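Local coordinates for protein agmatine N-acetyltransferase (Drosophila melanogaster, PDB 7CIW) that transfers the acetyl group of acetyl-CoA to the amine of agmatine, as a GNAT-family enzyme of the arylalkylamine N-acetyltransferase subfamily, at residues A[105-116]-A[183-191]; A[140-148]-A[173-181]. The protein carries 1 engineered substitution. All coordinates share one frame; numbering follows the deposited sequence.

Contact 1: residues A[105-116]-A[183-191]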
loop_
_atom_site.group_PDB
_atom_site.type_symbol
_atom_site.label_atom_id
_atom_site.label_comp_id
_atom_site.label_asym_id
_atom_site.label_seq_id
_atom_site.Cartn_x
_atom_site.Cartn_y
_atom_site.Cartn_z
ATOM N N HIS A 105 0.757 11.945 7.635
ATOM C CA HIS A 105 1.169 12.019 9.036
ATOM C C HIS A 105 0.947 10.688 9.750
ATOM O O HIS A 105 1.781 10.273 10.567
ATOM C CB HIS A 105 0.455 13.166 9.745
ATOM C CG HIS A 105 1.206 14.461 9.678
ATOM N ND1 HIS A 105 0.985 15.404 8.696
ATOM C CD2 HIS A 105 2.197 14.957 10.457
ATOM C CE1 HIS A 105 1.792 16.433 8.888
ATOM N NE2 HIS A 105 2.540 16.187 9.948
ATOM N N LEU A 106 -0.131 9.969 9.417
ATOM C CA LEU A 106 -0.295 8.629 9.976
ATOM C C LEU A 106 0.763 7.675 9.426
ATOM O O LEU A 106 1.425 6.959 10.187
ATOM C CB LEU A 106 -1.700 8.089 9.698
ATOM C CG LEU A 106 -1.894 6.701 10.322
ATOM C CD1 LEU A 106 -3.175 6.627 11.121
ATOM C CD2 LEU A 106 -1.804 5.549 9.303
ATOM N N LEU A 107 0.946 7.660 8.105
ATOM C CA LEU A 107 1.914 6.736 7.519
ATOM C C LEU A 107 3.324 7.008 8.029
ATOM O O LEU A 107 4.128 6.079 8.208
ATOM C CB LEU A 107 1.859 6.835 5.996
ATOM C CG LEU A 107 0.583 6.268 5.370
ATOM C CD1 LEU A 107 0.572 6.504 3.859
ATOM C CD2 LEU A 107 0.435 4.787 5.682
ATOM N N SER A 108 3.648 8.276 8.274
ATOM C CA SER A 108 4.980 8.607 8.764
ATOM C C SER A 108 5.152 8.172 10.212
ATOM O O SER A 108 6.224 7.694 10.594
ATOM C CB SER A 108 5.232 10.110 8.612
ATOM O OG SER A 108 6.436 10.520 9.245
ATOM N N ALA A 109 4.110 8.336 11.036
ATOM C CA ALA A 109 4.180 7.805 12.393
ATOM C C ALA A 109 4.460 6.307 12.381
ATOM O O ALA A 109 5.262 5.813 13.179
ATOM C CB ALA A 109 2.888 8.106 13.155
ATOM N N VAL A 110 3.826 5.576 11.459
ATOM C CA VAL A 110 4.033 4.133 11.373
ATOM C C VAL A 110 5.444 3.807 10.883
ATOM O O VAL A 110 6.087 2.873 11.376
ATOM C CB VAL A 110 2.957 3.517 10.460
ATOM C CG1 VAL A 110 3.255 2.064 10.197
ATOM C CG2 VAL A 110 1.567 3.708 11.088
ATOM N N GLU A 111 5.946 4.554 9.900
ATOM C CA GLU A 111 7.294 4.294 9.400
ATOM C C GLU A 111 8.337 4.532 10.487
ATOM O O GLU A 111 9.292 3.763 10.626
ATOM C CB GLU A 111 7.575 5.169 8.176
ATOM C CG GLU A 111 9.014 5.111 7.677
ATOM C CD GLU A 111 9.333 3.795 6.989
ATOM O OE1 GLU A 111 8.427 3.255 6.320
ATOM O OE2 GLU A 111 10.468 3.288 7.145
ATOM N N THR A 112 8.155 5.584 11.287
ATOM C CA THR A 112 9.078 5.838 12.388
ATOM C C THR A 112 9.029 4.713 13.412
ATOM O O THR A 112 10.068 4.293 13.936
ATOM C CB THR A 112 8.737 7.168 13.056
ATOM O OG1 THR A 112 9.034 8.237 12.153
ATOM C CG2 THR A 112 9.536 7.342 14.340
ATOM N N ALA A 113 7.826 4.197 13.694
ATOM C CA ALA A 113 7.692 3.145 14.694
ATOM C C ALA A 113 8.228 1.810 14.191
ATOM O O ALA A 113 8.768 1.025 14.984
ATOM C CB ALA A 113 6.223 3.002 15.102
ATOM N N THR A 114 8.100 1.528 12.890
ATOM C CA THR A 114 8.531 0.219 12.395
ATOM C C THR A 114 10.018 0.204 12.056
ATOM O O THR A 114 10.729 -0.733 12.439
ATOM C CB THR A 114 7.703 -0.196 11.180
ATOM O OG1 THR A 114 7.737 0.830 10.180
ATOM C CG2 THR A 114 6.262 -0.440 11.588
ATOM N N ASP A 115 10.491 1.216 11.324
ATOM C CA ASP A 115 11.920 1.436 11.070
ATOM C C ASP A 115 12.620 0.127 10.692
ATOM O O ASP A 115 13.595 -0.292 11.311
ATOM C CB ASP A 115 12.574 2.085 12.295
ATOM C CG ASP A 115 13.900 2.777 11.978
ATOM O OD1 ASP A 115 14.334 2.781 10.812
ATOM O OD2 ASP A 115 14.521 3.318 12.915
ATOM N N VAL A 116 12.097 -0.526 9.649
ATOM C CA VAL A 116 12.371 -1.955 9.490
ATOM C C VAL A 116 13.812 -2.220 9.092
ATOM O O VAL A 116 14.326 -3.320 9.318
ATOM C CB VAL A 116 11.418 -2.605 8.473
ATOM C CG1 VAL A 116 9.988 -2.603 8.994
ATOM C CG2 VAL A 116 11.555 -1.941 7.072
ATOM N N ILE A 183 4.313 -6.635 13.059
ATOM C CA ILE A 183 5.392 -5.971 13.789
ATOM C C ILE A 183 4.950 -4.686 14.479
ATOM O O ILE A 183 5.701 -4.145 15.301
ATOM C CB ILE A 183 6.608 -5.674 12.888
ATOM C CG1 ILE A 183 6.246 -4.706 11.764
ATOM C CG2 ILE A 183 7.222 -6.965 12.330
ATOM C CD1 ILE A 183 7.464 -4.023 11.175
ATOM N N ASN A 184 3.747 -4.190 14.173
ATOM C CA ASN A 184 3.301 -2.925 14.758
ATOM C C ASN A 184 1.799 -2.761 14.601
ATOM O O ASN A 184 1.244 -3.085 13.554
ATOM C CB ASN A 184 3.996 -1.719 14.111
ATOM C CG ASN A 184 3.867 -0.447 14.950
ATOM O OD1 ASN A 184 4.489 -0.328 15.998
ATOM N ND2 ASN A 184 3.068 0.506 14.477
ATOM N N THR A 185 1.165 -2.193 15.631
ATOM C CA THR A 185 -0.251 -1.863 15.613
ATOM C C THR A 185 -0.421 -0.439 16.121
ATOM O O THR A 185 0.098 -0.086 17.186
ATOM C CB THR A 185 -1.072 -2.829 16.479
ATOM O OG1 THR A 185 -0.834 -4.183 16.055
ATOM C CG2 THR A 185 -2.554 -2.515 16.392
ATOM N N LEU A 186 -1.127 0.375 15.354
ATOM C CA LEU A 186 -1.480 1.723 15.782
ATOM C C LEU A 186 -2.981 1.882 15.622
ATOM O O LEU A 186 -3.490 1.832 14.500
ATOM C CB LEU A 186 -0.727 2.776 14.970
ATOM C CG LEU A 186 -1.090 4.246 15.187
ATOM C CD1 LEU A 186 -1.025 4.599 16.663
ATOM C CD2 LEU A 186 -0.144 5.119 14.355
ATOM N N ARG A 187 -3.689 2.077 16.737
ATOM C CA ARG A 187 -5.132 2.257 16.690
ATOM C C ARG A 187 -5.485 3.661 16.229
ATOM O O ARG A 187 -4.871 4.641 16.658
ATOM C CB ARG A 187 -5.757 2.010 18.060
ATOM C CG ARG A 187 -5.523 0.614 18.593
ATOM C CD ARG A 187 -6.392 0.374 19.825
ATOM N NE ARG A 187 -7.485 -0.549 19.521
ATOM C CZ ARG A 187 -8.745 -0.182 19.303
ATOM N NH1 ARG A 187 -9.091 1.098 19.358
ATOM N NH2 ARG A 187 -9.664 -1.096 19.025
ATOM N N TYR A 188 -6.501 3.754 15.371
ATOM C CA TYR A 188 -6.832 5.051 14.788
ATOM C C TYR A 188 -7.301 6.039 15.840
ATOM O O TYR A 188 -7.020 7.237 15.723
ATOM C CB TYR A 188 -7.898 4.900 13.702
ATOM C CG TYR A 188 -7.411 4.075 12.533
ATOM C CD1 TYR A 188 -6.298 4.461 11.810
ATOM C CD2 TYR A 188 -8.054 2.905 12.174
ATOM C CE1 TYR A 188 -5.846 3.713 10.750
ATOM C CE2 TYR A 188 -7.607 2.147 11.104
ATOM C CZ TYR A 188 -6.497 2.560 10.406
ATOM O OH TYR A 188 -6.040 1.818 9.338
ATOM N N VAL A 189 -8.003 5.566 16.875
ATOM C CA VAL A 189 -8.459 6.491 17.915
ATOM C C VAL A 189 -7.300 7.087 18.706
ATOM O O VAL A 189 -7.478 8.116 19.375
ATOM C CB VAL A 189 -9.430 5.813 18.897
ATOM C CG1 VAL A 189 -10.706 5.403 18.192
ATOM C CG2 VAL A 189 -8.774 4.622 19.573
ATOM N N ASP A 190 -6.130 6.456 18.676
ATOM C CA ASP A 190 -4.962 6.911 19.420
ATOM C C ASP A 190 -4.126 7.925 18.652
ATOM O O ASP A 190 -3.167 8.457 19.219
ATOM C CB ASP A 190 -4.057 5.723 19.789
ATOM C CG ASP A 190 -4.709 4.757 20.772
ATOM O OD1 ASP A 190 -5.642 5.169 21.502
ATOM O OD2 ASP A 190 -4.260 3.587 20.832
ATOM N N HIS A 191 -4.437 8.194 17.379
ATOM C CA HIS A 191 -3.596 9.050 16.543
ATOM C C HIS A 191 -4.270 10.404 16.330
ATOM O O HIS A 191 -5.253 10.505 15.592
ATOM C CB HIS A 191 -3.267 8.391 15.201
ATOM C CG HIS A 191 -2.286 9.179 14.393
ATOM N ND1 HIS A 191 -0.942 9.211 14.689
ATOM C CD2 HIS A 191 -2.460 10.008 13.337
ATOM C CE1 HIS A 191 -0.323 10.007 13.835
ATOM N NE2 HIS A 191 -1.224 10.509 13.008
#
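Ile183, Asn184, Leu186 and His191 pack on one side of helix 105-114, a helix-on-sheet contact at the edge of the GNAT sheet. The axes of this helix and strand 183-187 approach to 9.0 Å with 146° between their directions, so the strand runs roughly antiparallel to the helix. At one end Ile183 presses the CD1 methyl that terminates its longer branch onto Val116, 3.6 Å from CG1. Thr114 comes next, its CG2 lying 3.6 Å from Asn184 CB. Its hydroxyl is turned back into the helix: with chi1 at 54°, OG1 reaches the carbonyl oxygen Val110 O at 2.9 Å, which already accepts from Thr114 N, and the methyl is left to meet the strand. Further along, Leu186 CD2 lies 3.9 Å from Val110 CG2. Past the strand, the Tyr188 ring takes Leu106 CD1 at its edge, near the ring plane, 3.9 Å from Tyr188 CD1. The Tyr188 hydroxyl is bonded to Thr167 O, which fixes the far end of the ring. In His191, chi1 near -174° swings the imidazole away from the backbone N and in toward the helix, which it meets at an oblique angle, NE2 3.7 Å from Leu106 CA and CE1 3.8 Å from Ala109 CB. An alanine here would lack the imidazole, and the backbone of Leu106 and the methyl of Ala109 would probably lose their cover. Strand 181-187, one of the sheet's two edge strands, pairs with 208-215, where Ile183 and Asn184 both face Thr211 in a classic beta bulge. Val110 touches Thr211 and also Asp165 of strand 161-166, so the helix spans three adjacent strands; Val116, opening helix 116-119, touches Leu161, and helix 84-95 adjoins through Leu107 and Glu111.

Contact 2: residues A[140-148]-A[173-181]. With COA (coenzyme A), chain B.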
loop_
_atom_site.group_PDB
_atom_site.type_symbol
_atom_site.label_atom_id
_atom_site.label_comp_id
_atom_site.label_asym_id
_atom_site.label_seq_id
_atom_site.Cartn_x
_atom_site.Cartn_y
_atom_site.Cartn_z
ATOM N N ARG A 140 -11.138 -14.383 -4.353
ATOM C CA ARG A 140 -10.525 -15.315 -5.290
ATOM C C ARG A 140 -9.004 -15.270 -5.203
ATOM O O ARG A 140 -8.321 -15.659 -6.155
ATOM C CB ARG A 140 -10.979 -15.031 -6.725
ATOM C CG ARG A 140 -12.454 -14.670 -6.891
ATOM C CD ARG A 140 -13.373 -15.695 -6.246
ATOM N NE ARG A 140 -13.952 -16.623 -7.214
ATOM C CZ ARG A 140 -14.614 -17.726 -6.878
ATOM N NH1 ARG A 140 -14.779 -18.035 -5.598
ATOM N NH2 ARG A 140 -15.110 -18.518 -7.819
ATOM N N ASN A 141 -8.473 -14.770 -4.084
ATOM C CA ASN A 141 -7.032 -14.689 -3.818
ATOM C C ASN A 141 -6.280 -13.890 -4.889
ATOM O O ASN A 141 -5.099 -14.128 -5.144
ATOM C CB ASN A 141 -6.416 -16.083 -3.652
ATOM C CG ASN A 141 -5.025 -16.038 -3.043
ATOM O OD1 ASN A 141 -4.825 -15.506 -1.948
ATOM N ND2 ASN A 141 -4.052 -16.584 -3.762
ATOM N N LEU A 142 -6.934 -12.924 -5.534
ATOM C CA LEU A 142 -6.179 -12.035 -6.415
ATOM C C LEU A 142 -5.226 -11.153 -5.616
ATOM O O LEU A 142 -4.112 -10.855 -6.066
ATOM C CB LEU A 142 -7.123 -11.171 -7.246
ATOM C CG LEU A 142 -7.948 -11.875 -8.323
ATOM C CD1 LEU A 142 -8.535 -10.839 -9.266
ATOM C CD2 LEU A 142 -7.094 -12.877 -9.068
ATOM N N GLY A 143 -5.646 -10.714 -4.433
ATOM C CA GLY A 143 -4.736 -9.947 -3.596
ATOM C C GLY A 143 -3.490 -10.740 -3.260
ATOM O O GLY A 143 -2.367 -10.253 -3.399
ATOM N N GLY A 144 -3.673 -11.996 -2.849
ATOM C CA GLY A 144 -2.525 -12.821 -2.516
ATOM C C GLY A 144 -1.630 -13.083 -3.710
ATOM O O GLY A 144 -0.403 -13.102 -3.586
ATOM N N ARG A 145 -2.229 -13.296 -4.883
ATOM C CA ARG A 145 -1.414 -13.519 -6.072
ATOM C C ARG A 145 -0.561 -12.301 -6.397
ATOM O O ARG A 145 0.621 -12.438 -6.730
ATOM C CB ARG A 145 -2.305 -13.889 -7.258
ATOM C CG ARG A 145 -2.938 -15.267 -7.132
ATOM C CD ARG A 145 -2.149 -16.301 -7.903
ATOM N NE ARG A 145 -0.744 -16.263 -7.517
ATOM C CZ ARG A 145 -0.154 -17.177 -6.761
ATOM N NH1 ARG A 145 -0.847 -18.218 -6.320
ATOM N NH2 ARG A 145 1.128 -17.045 -6.446
ATOM N N LEU A 146 -1.133 -11.095 -6.287
ATOM C CA LEU A 146 -0.345 -9.893 -6.536
ATOM C C LEU A 146 0.747 -9.704 -5.483
ATOM O O LEU A 146 1.872 -9.322 -5.824
ATOM C CB LEU A 146 -1.256 -8.663 -6.599
ATOM C CG LEU A 146 -2.138 -8.636 -7.847
ATOM C CD1 LEU A 146 -3.117 -7.486 -7.775
ATOM C CD2 LEU A 146 -1.276 -8.510 -9.078
ATOM N N MET A 147 0.444 -9.961 -4.201
ATOM C CA MET A 147 1.485 -9.882 -3.173
ATOM C C MET A 147 2.607 -10.886 -3.429
ATOM O O MET A 147 3.786 -10.577 -3.219
ATOM C CB MET A 147 0.879 -10.100 -1.780
ATOM C CG MET A 147 -0.079 -8.988 -1.354
ATOM S SD MET A 147 0.714 -7.397 -1.117
ATOM C CE MET A 147 1.718 -7.687 0.346
ATOM N N GLU A 148 2.268 -12.095 -3.890
ATOM C CA GLU A 148 3.317 -13.050 -4.229
ATOM C C GLU A 148 4.155 -12.551 -5.400
ATOM O O GLU A 148 5.377 -12.742 -5.429
ATOM C CB GLU A 148 2.703 -14.412 -4.541
ATOM C CG GLU A 148 2.071 -15.066 -3.311
ATOM C CD GLU A 148 3.084 -15.815 -2.456
ATOM O OE1 GLU A 148 4.299 -15.694 -2.723
ATOM O OE2 GLU A 148 2.666 -16.523 -1.513
ATOM N N ARG A 173 -5.655 -9.956 7.245
ATOM C CA ARG A 173 -5.971 -11.382 7.184
ATOM C C ARG A 173 -5.332 -12.045 5.969
ATOM O O ARG A 173 -4.891 -13.202 6.040
ATOM C CB ARG A 173 -7.484 -11.576 7.171
ATOM C CG ARG A 173 -8.137 -11.270 8.510
ATOM C CD ARG A 173 -9.614 -11.026 8.335
ATOM N NE ARG A 173 -10.193 -10.419 9.529
ATOM C CZ ARG A 173 -11.453 -10.012 9.613
ATOM N NH1 ARG A 173 -12.277 -10.160 8.579
ATOM N NH2 ARG A 173 -11.894 -9.462 10.734
ATOM N N LEU A 174 -5.288 -11.334 4.842
ATOM C CA LEU A 174 -4.647 -11.877 3.646
ATOM C C LEU A 174 -3.165 -12.160 3.887
ATOM O O LEU A 174 -2.667 -13.245 3.556
ATOM C CB LEU A 174 -4.832 -10.907 2.475
ATOM C CG LEU A 174 -3.872 -11.144 1.313
ATOM C CD1 LEU A 174 -4.192 -12.491 0.684
ATOM C CD2 LEU A 174 -3.944 -10.041 0.277
ATOM N N VAL A 175 -2.439 -11.200 4.467
ATOM C CA VAL A 175 -0.999 -11.395 4.570
ATOM C C VAL A 175 -0.674 -12.369 5.684
ATOM O O VAL A 175 0.354 -13.040 5.635
ATOM C CB VAL A 175 -0.253 -10.057 4.741
ATOM C CG1 VAL A 175 -0.474 -9.191 3.519
ATOM C CG2 VAL A 175 -0.709 -9.323 5.983
ATOM N N GLN A 176 -1.546 -12.490 6.685
ATOM C CA GLN A 176 -1.405 -13.578 7.650
ATOM C C GLN A 176 -1.429 -14.929 6.948
ATOM O O GLN A 176 -0.624 -15.820 7.245
ATOM C CB GLN A 176 -2.530 -13.513 8.673
ATOM C CG GLN A 176 -2.378 -12.454 9.715
ATOM C CD GLN A 176 -3.500 -12.524 10.720
ATOM O OE1 GLN A 176 -4.662 -12.744 10.356
ATOM N NE2 GLN A 176 -3.163 -12.375 11.993
ATOM N N ARG A 177 -2.384 -15.107 6.038
ATOM C CA ARG A 177 -2.474 -16.342 5.272
ATOM C C ARG A 177 -1.222 -16.568 4.434
ATOM O O ARG A 177 -0.821 -17.715 4.207
ATOM C CB ARG A 177 -3.739 -16.290 4.403
ATOM C CG ARG A 177 -3.713 -17.055 3.107
ATOM C CD ARG A 177 -5.129 -17.179 2.572
ATOM N NE ARG A 177 -5.405 -16.282 1.448
ATOM C CZ ARG A 177 -6.333 -15.324 1.449
ATOM N NH1 ARG A 177 -7.088 -15.110 2.520
ATOM N NH2 ARG A 177 -6.511 -14.579 0.368
ATOM N N LEU A 178 -0.577 -15.490 3.984
ATOM C CA LEU A 178 0.671 -15.596 3.244
ATOM C C LEU A 178 1.882 -15.856 4.136
ATOM O O LEU A 178 2.978 -16.089 3.612
ATOM C CB LEU A 178 0.892 -14.313 2.437
ATOM C CG LEU A 178 -0.120 -14.124 1.310
ATOM C CD1 LEU A 178 0.114 -12.798 0.588
ATOM C CD2 LEU A 178 -0.065 -15.294 0.321
ATOM N N GLY A 179 1.721 -15.829 5.456
ATOM C CA GLY A 179 2.836 -16.061 6.351
ATOM C C GLY A 179 3.624 -14.834 6.748
ATOM O O GLY A 179 4.751 -14.970 7.237
ATOM N N TYR A 180 3.082 -13.638 6.542
ATOM C CA TYR A 180 3.739 -12.444 7.049
ATOM C C TYR A 180 3.621 -12.400 8.569
ATOM O O TYR A 180 2.743 -13.033 9.165
ATOM C CB TYR A 180 3.103 -11.180 6.473
ATOM C CG TYR A 180 3.430 -10.817 5.039
ATOM C CD1 TYR A 180 3.210 -11.708 4.001
ATOM C CD2 TYR A 180 3.909 -9.546 4.731
ATOM C CE1 TYR A 180 3.494 -11.352 2.682
ATOM C CE2 TYR A 180 4.182 -9.185 3.420
ATOM C CZ TYR A 180 3.975 -10.089 2.413
ATOM O OH TYR A 180 4.256 -9.725 1.115
ATOM N N GLN A 181 4.505 -11.632 9.200
ATOM C CA GLN A 181 4.482 -11.462 10.651
ATOM C C GLN A 181 4.141 -10.025 11.022
ATOM O O GLN A 181 4.658 -9.077 10.431
ATOM C CB GLN A 181 5.829 -11.840 11.278
ATOM C CG GLN A 181 6.179 -13.317 11.165
ATOM C CD GLN A 181 7.269 -13.563 10.148
ATOM O OE1 GLN A 181 8.385 -13.060 10.288
ATOM N NE2 GLN A 181 6.955 -14.339 9.114
HETATM N N1A COA B . -15.105 -6.375 2.337
HETATM C C2A COA B . -15.776 -7.472 2.787
HETATM N N3A COA B . -15.228 -8.726 2.656
HETATM C C4A COA B . -14.025 -8.884 2.081
HETATM C C5A COA B . -13.371 -7.801 1.634
HETATM C C6A COA B . -13.923 -6.544 1.773
HETATM N N6A COA B . -13.593 -5.096 1.450
HETATM N N7A COA B . -12.187 -8.186 1.093
HETATM C C8A COA B . -12.099 -9.519 1.198
HETATM N N9A COA B . -13.217 -9.939 1.808
HETATM C C1B COA B . -13.707 -11.145 2.138
HETATM C C2B COA B . -13.837 -11.944 0.818
HETATM O O2B COA B . -15.097 -11.639 0.101
HETATM C C3B COA B . -13.689 -13.238 1.166
HETATM O O3B COA B . -14.832 -13.818 1.851
HETATM P P3B COA B . -16.045 -14.655 1.078
HETATM O O7A COA B . -15.499 -15.361 -0.148
HETATM O O8A COA B . -16.715 -15.617 2.064
HETATM O O9A COA B . -17.052 -13.595 0.658
HETATM C C4B COA B . -12.560 -13.193 2.346
HETATM O O4B COA B . -12.634 -11.993 2.907
HETATM C C5B COA B . -11.179 -13.494 1.817
HETATM O O5B COA B . -11.021 -12.787 0.594
HETATM P P1A COA B . -9.496 -12.458 -0.018
HETATM O O1A COA B . -8.377 -12.650 1.009
HETATM O O2A COA B . -9.285 -13.269 -1.288
HETATM O O3A COA B . -9.553 -10.855 -0.360
HETATM P P2A COA B . -9.116 -10.124 -1.764
HETATM O O4A COA B . -10.070 -10.493 -2.860
HETATM O O5A COA B . -7.674 -10.449 -2.077
HETATM O O6A COA B . -9.325 -8.546 -1.347
HETATM C CBP COA B . -8.456 -6.557 -0.539
HETATM C CCP COA B . -8.593 -8.036 -0.282
HETATM C CDP COA B . -7.488 -6.377 -1.757
HETATM C CEP COA B . -7.871 -5.860 0.698
HETATM C CAP COA B . -9.850 -5.993 -0.808
HETATM O OAP COA B . -10.602 -6.069 0.378
HETATM C C9P COA B . -9.853 -4.522 -1.272
HETATM O O9P COA B . -9.573 -4.196 -2.384
HETATM N N8P COA B . -10.256 -3.512 -0.315
HETATM C C7P COA B . -10.352 -2.087 -0.684
HETATM C C6P COA B . -8.960 -1.323 -0.754
HETATM C C5P COA B . -8.226 -1.651 0.522
HETATM O O5P COA B . -8.708 -1.460 1.607
HETATM N N4P COA B . -6.859 -2.222 0.346
HETATM C C3P COA B . -6.005 -2.653 1.441
HETATM C C2P COA B . -5.526 -1.499 2.323
HETATM S S1P COA B . -4.329 -2.357 3.391
HETATM O O HOH W 1 -3.423 -17.107 -0.194
HETATM O O HOH W 2 3.975 -11.848 -0.709
HETATM O O HOH W 3 3.992 -16.040 0.999
#
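Leu174 fits its two methyls against the glycine backbone of helix 142-148, CD1 standing 3.6 Å from Gly144 N and CD2 3.6 Å from Gly143 C. The short helical segments cross at 58°. A CB on Gly143 would fall only 2.4 Å from COA O5A, and one on Gly144 would be similarly jammed against Asn141 OD1. Deeper in, Met147 folds at chi2 and chi3, setting CB 3.7 Å from Leu178 CD1 and bringing CE beside the Tyr180 hydroxyl, while Val175 CB lies over one face of the Tyr180 ring, toward its rim. This is the pyrophosphate-binding loop and helix start of the GNAT fold: Asn141 N donates to COA O2A and Gly143 N, weakly, to O5A, where the helix N-terminus would probably help to stabilise the anion. The outer side is polar and wetter. Arg177 NH2 meets Asn141 OD1 in the carbonyl plane, on a lone pair, at 3.0 Å and 166°, and the same nitrogen donates to COA O1A at 2.8 Å. Water 1 bridges Asn141 OD1 and Arg177 NE, holding the guanidinium edge from a third point. Farther along, water 3 links Glu148 OE2 to Leu178 O.

In the fold
Contact 2 is nested within the chain loop that contact 1 closes: residues 173-181 lead on, after one residue, into 183-191, so helix 169-177 and strand 181-187 are consecutive elements. The contact centres are 21 Å apart, and apart from this chain connection the two do not touch. Contact 2 holds the coenzyme A pyrophosphate directly, and its Met147 side chain is about 6 Å from the bound N-acetylagmatine. In contact 1 the Leu106 side chain is about 7 Å from that product and the Tyr188 side chain about 7 Å from coenzyme A, so contact 1 stands back from both ligands without touching them. Its link to the coenzyme site is the CoA-binding residue Thr167.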